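Local coordinates for protein probable GTPase engC (Thermotoga maritima, PDB 1U0L) that probably hydrolyses GTP slowly, as a circularly permuted, zinc-containing GTPase that assists late maturation of the 30S ribosomal subunit, at residues N287-K290 against M291-L295. Numbering follows the deposited sequence.
Sequences NYVK and MFYEL
Asn287 accepts the backbone N-H of Met291 on its carbonyl O, a hydrogen bond of 2.8 Å from Met291 N to Asn287 O, and the Met291 side chain runs back beside Asn287, its terminal methyl CE 4.4 Å from Asn287 CB. The side-chain amide of Asn287 faces helix 101-113, where ND2 is hydrogen-bonded to Asp105 OD2 and Thr101 OG1. One residue on, Tyr288 and Phe292 run side by side in the same direction. With CG anti to the backbone N in both (chi1 161° and -177°), the two rings leave the helix together, and Tyr288 CZ lies 4.0 Å from Phe292 CD1. The Tyr288 hydroxyl is hydrogen-bonded to Asn262 O, while Phe248 and Phe251 meet its ring edge-to-face; the side chain also comes within about 4 Å of that of the zinc ligand His263. These i to i+4 pairs belong to helix 282-296, the last helix of the chain, which packs in the C-terminal zinc-finger region between the metal-binding segment and helix 101-113 of the GTPase domain. Val289 is partly exposed; its CG1 lies 4.0 Å from Tyr293 CE1, the two side chains pointing the same way, and Tyr293 N is hydrogen-bonded to Val289 O. Lys290 bends at chi2 (74°) and again at chi4, so that its CG and CE pass close to OE2 of Glu294 and NZ reaches the same oxygen in a salt bridge, Lys290 NZ to Glu294 OE2 3.3 Å. The same lysine makes a cation-pi contact with Tyr102, and Glu294 N is hydrogen-bonded to Lys290 O at 3.0 Å.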
ATOM      1  N   ASN A 287      -2.239  -9.100 -18.301  1.00 24.36           N
ATOM      2  CA  ASN A 287      -3.031  -8.860 -17.107  1.00 23.68           C
ATOM      3  C   ASN A 287      -3.843  -7.570 -17.218  1.00 24.29           C
ATOM      4  O   ASN A 287      -5.001  -7.515 -16.752  1.00 22.02           O
ATOM      5  CB  ASN A 287      -2.119  -8.835 -15.881  1.00 23.76           C
ATOM      6  CG  ASN A 287      -1.460 -10.176 -15.626  1.00 23.42           C
ATOM      7  OD1 ASN A 287      -2.129 -11.205 -15.617  1.00 24.71           O
ATOM      8  ND2 ASN A 287      -0.143 -10.173 -15.413  1.00 22.02           N
ATOM      9  N   TYR A 288      -3.248  -6.541 -17.836  1.00 21.55           N
ATOM     10  CA  TYR A 288      -3.941  -5.271 -18.018  1.00 23.33           C
ATOM     11  C   TYR A 288      -5.200  -5.481 -18.874  1.00 24.63           C
ATOM     12  O   TYR A 288      -6.277  -4.982 -18.544  1.00 21.88           O
ATOM     13  CB  TYR A 288      -3.039  -4.236 -18.692  1.00 37.94           C
ATOM     14  CG  TYR A 288      -3.849  -3.109 -19.297  1.00 42.55           C
ATOM     15  CD1 TYR A 288      -4.644  -2.283 -18.493  1.00 43.79           C
ATOM     16  CD2 TYR A 288      -3.919  -2.947 -20.682  1.00 43.97           C
ATOM     17  CE1 TYR A 288      -5.494  -1.341 -19.055  1.00 43.48           C
ATOM     18  CE2 TYR A 288      -4.764  -2.009 -21.256  1.00 45.55           C
ATOM     19  CZ  TYR A 288      -5.551  -1.212 -20.441  1.00 46.70           C
ATOM     20  OH  TYR A 288      -6.416  -0.311 -21.021  1.00 48.77           O
ATOM     21  N   VAL A 289      -5.066  -6.213 -19.978  1.00 33.27           N
ATOM     22  CA  VAL A 289      -6.216  -6.477 -20.839  1.00 35.81           C
ATOM     23  C   VAL A 289      -7.281  -7.293 -20.100  1.00 36.22           C
ATOM     24  O   VAL A 289      -8.472  -6.998 -20.206  1.00 36.48           O
ATOM     25  CB  VAL A 289      -5.797  -7.232 -22.115  1.00 54.32           C
ATOM     26  CG1 VAL A 289      -7.026  -7.633 -22.909  1.00 53.00           C
ATOM     27  CG2 VAL A 289      -4.888  -6.352 -22.951  1.00 52.11           C
ATOM     28  N   LYS A 290      -6.844  -8.315 -19.358  1.00 24.31           N
ATOM     29  CA  LYS A 290      -7.747  -9.153 -18.569  1.00 22.99           C
ATOM     30  C   LYS A 290      -8.526  -8.246 -17.627  1.00 22.36           C
ATOM     31  O   LYS A 290      -9.757  -8.292 -17.564  1.00 19.50           O
ATOM     32  CB  LYS A 290      -6.947 -10.163 -17.748  1.00 56.70           C
ATOM     33  CG  LYS A 290      -7.779 -10.987 -16.768  1.00 60.73           C
ATOM     34  CD  LYS A 290      -8.623 -12.054 -17.458  1.00 63.49           C
ATOM     35  CE  LYS A 290      -9.436 -12.854 -16.446  1.00 64.74           C
ATOM     36  NZ  LYS A 290      -8.581 -13.397 -15.351  1.00 63.81           N
ATOM     37  N   MET A 291      -7.795  -7.409 -16.895  1.00 47.17           N
ATOM     38  CA  MET A 291      -8.423  -6.473 -15.969  1.00 46.60           C
ATOM     39  C   MET A 291      -9.347  -5.516 -16.712  1.00 47.39           C
ATOM     40  O   MET A 291     -10.450  -5.232 -16.254  1.00 47.90           O
ATOM     41  CB  MET A 291      -7.357  -5.694 -15.185  1.00 28.91           C
ATOM     42  CG  MET A 291      -6.977  -6.372 -13.870  1.00 27.70           C
ATOM     43  SD  MET A 291      -5.897  -5.451 -12.768  1.00 23.12           S
ATOM     44  CE  MET A 291      -4.313  -6.012 -13.351  1.00 23.88           C
ATOM     45  N   PHE A 292      -8.895  -5.033 -17.865  1.00 36.12           N
ATOM     46  CA  PHE A 292      -9.690  -4.122 -18.669  1.00 36.59           C
ATOM     47  C   PHE A 292     -11.078  -4.723 -18.860  1.00 38.22           C
ATOM     48  O   PHE A 292     -12.081  -4.179 -18.385  1.00 37.34           O
ATOM     49  CB  PHE A 292      -9.034  -3.897 -20.037  1.00 34.25           C
ATOM     50  CG  PHE A 292      -9.764  -2.909 -20.898  1.00 34.09           C
ATOM     51  CD1 PHE A 292      -9.541  -1.549 -20.756  1.00 35.80           C
ATOM     52  CD2 PHE A 292     -10.742  -3.333 -21.793  1.00 36.02           C
ATOM     53  CE1 PHE A 292     -10.289  -0.617 -21.487  1.00 37.07           C
ATOM     54  CE2 PHE A 292     -11.497  -2.410 -22.528  1.00 37.61           C
ATOM     55  CZ  PHE A 292     -11.268  -1.051 -22.371  1.00 36.49           C
ATOM     56  N   TYR A 293     -11.132  -5.859 -19.548  1.00 39.54           N
ATOM     57  CA  TYR A 293     -12.398  -6.530 -19.809  1.00 43.22           C
ATOM     58  C   TYR A 293     -13.217  -6.834 -18.535  1.00 45.91           C
ATOM     59  O   TYR A 293     -14.459  -6.790 -18.550  1.00 44.71           O
ATOM     60  CB  TYR A 293     -12.121  -7.797 -20.623  1.00 46.79           C
ATOM     61  CG  TYR A 293     -11.841  -7.511 -22.092  1.00 48.87           C
ATOM     62  CD1 TYR A 293     -11.000  -8.336 -22.843  1.00 48.95           C
ATOM     63  CD2 TYR A 293     -12.427  -6.416 -22.735  1.00 49.96           C
ATOM     64  CE1 TYR A 293     -10.742  -8.075 -24.190  1.00 49.21           C
ATOM     65  CE2 TYR A 293     -12.179  -6.148 -24.083  1.00 51.15           C
ATOM     66  CZ  TYR A 293     -11.334  -6.980 -24.801  1.00 52.43           C
ATOM     67  OH  TYR A 293     -11.073  -6.696 -26.123  1.00 54.78           O
ATOM     68  N   GLU A 294     -12.520  -7.126 -17.438  1.00 48.79           N
ATOM     69  CA  GLU A 294     -13.172  -7.407 -16.166  1.00 49.91           C
ATOM     70  C   GLU A 294     -13.924  -6.185 -15.665  1.00 51.89           C
ATOM     71  O   GLU A 294     -14.954  -6.313 -15.006  1.00 53.05           O
ATOM     72  CB  GLU A 294     -12.144  -7.823 -15.121  1.00 54.88           C
ATOM     73  CG  GLU A 294     -11.893  -9.310 -15.071  1.00 59.23           C
ATOM     74  CD  GLU A 294     -10.756  -9.683 -14.144  1.00 61.30           C
ATOM     75  OE1 GLU A 294     -10.697  -9.146 -13.014  1.00 61.90           O
ATOM     76  OE2 GLU A 294      -9.923 -10.521 -14.542  1.00 61.83           O
ATOM     77  N   LEU A 295     -13.413  -4.998 -15.973  1.00 48.31           N
ATOM     78  CA  LEU A 295     -14.058  -3.772 -15.527  1.00 50.42           C
ATOM     79  C   LEU A 295     -15.236  -3.401 -16.419  1.00 54.10           C
ATOM     80  O   LEU A 295     -16.146  -2.697 -15.980  1.00 53.78           O
ATOM     81  CB  LEU A 295     -13.042  -2.620 -15.478  1.00 38.77           C
ATOM     82  CG  LEU A 295     -11.892  -2.760 -14.466  1.00 36.94           C
ATOM     83  CD1 LEU A 295     -10.933  -1.573 -14.567  1.00 34.52           C
ATOM     84  CD2 LEU A 295     -12.466  -2.854 -13.068  1.00 34.18           C
TER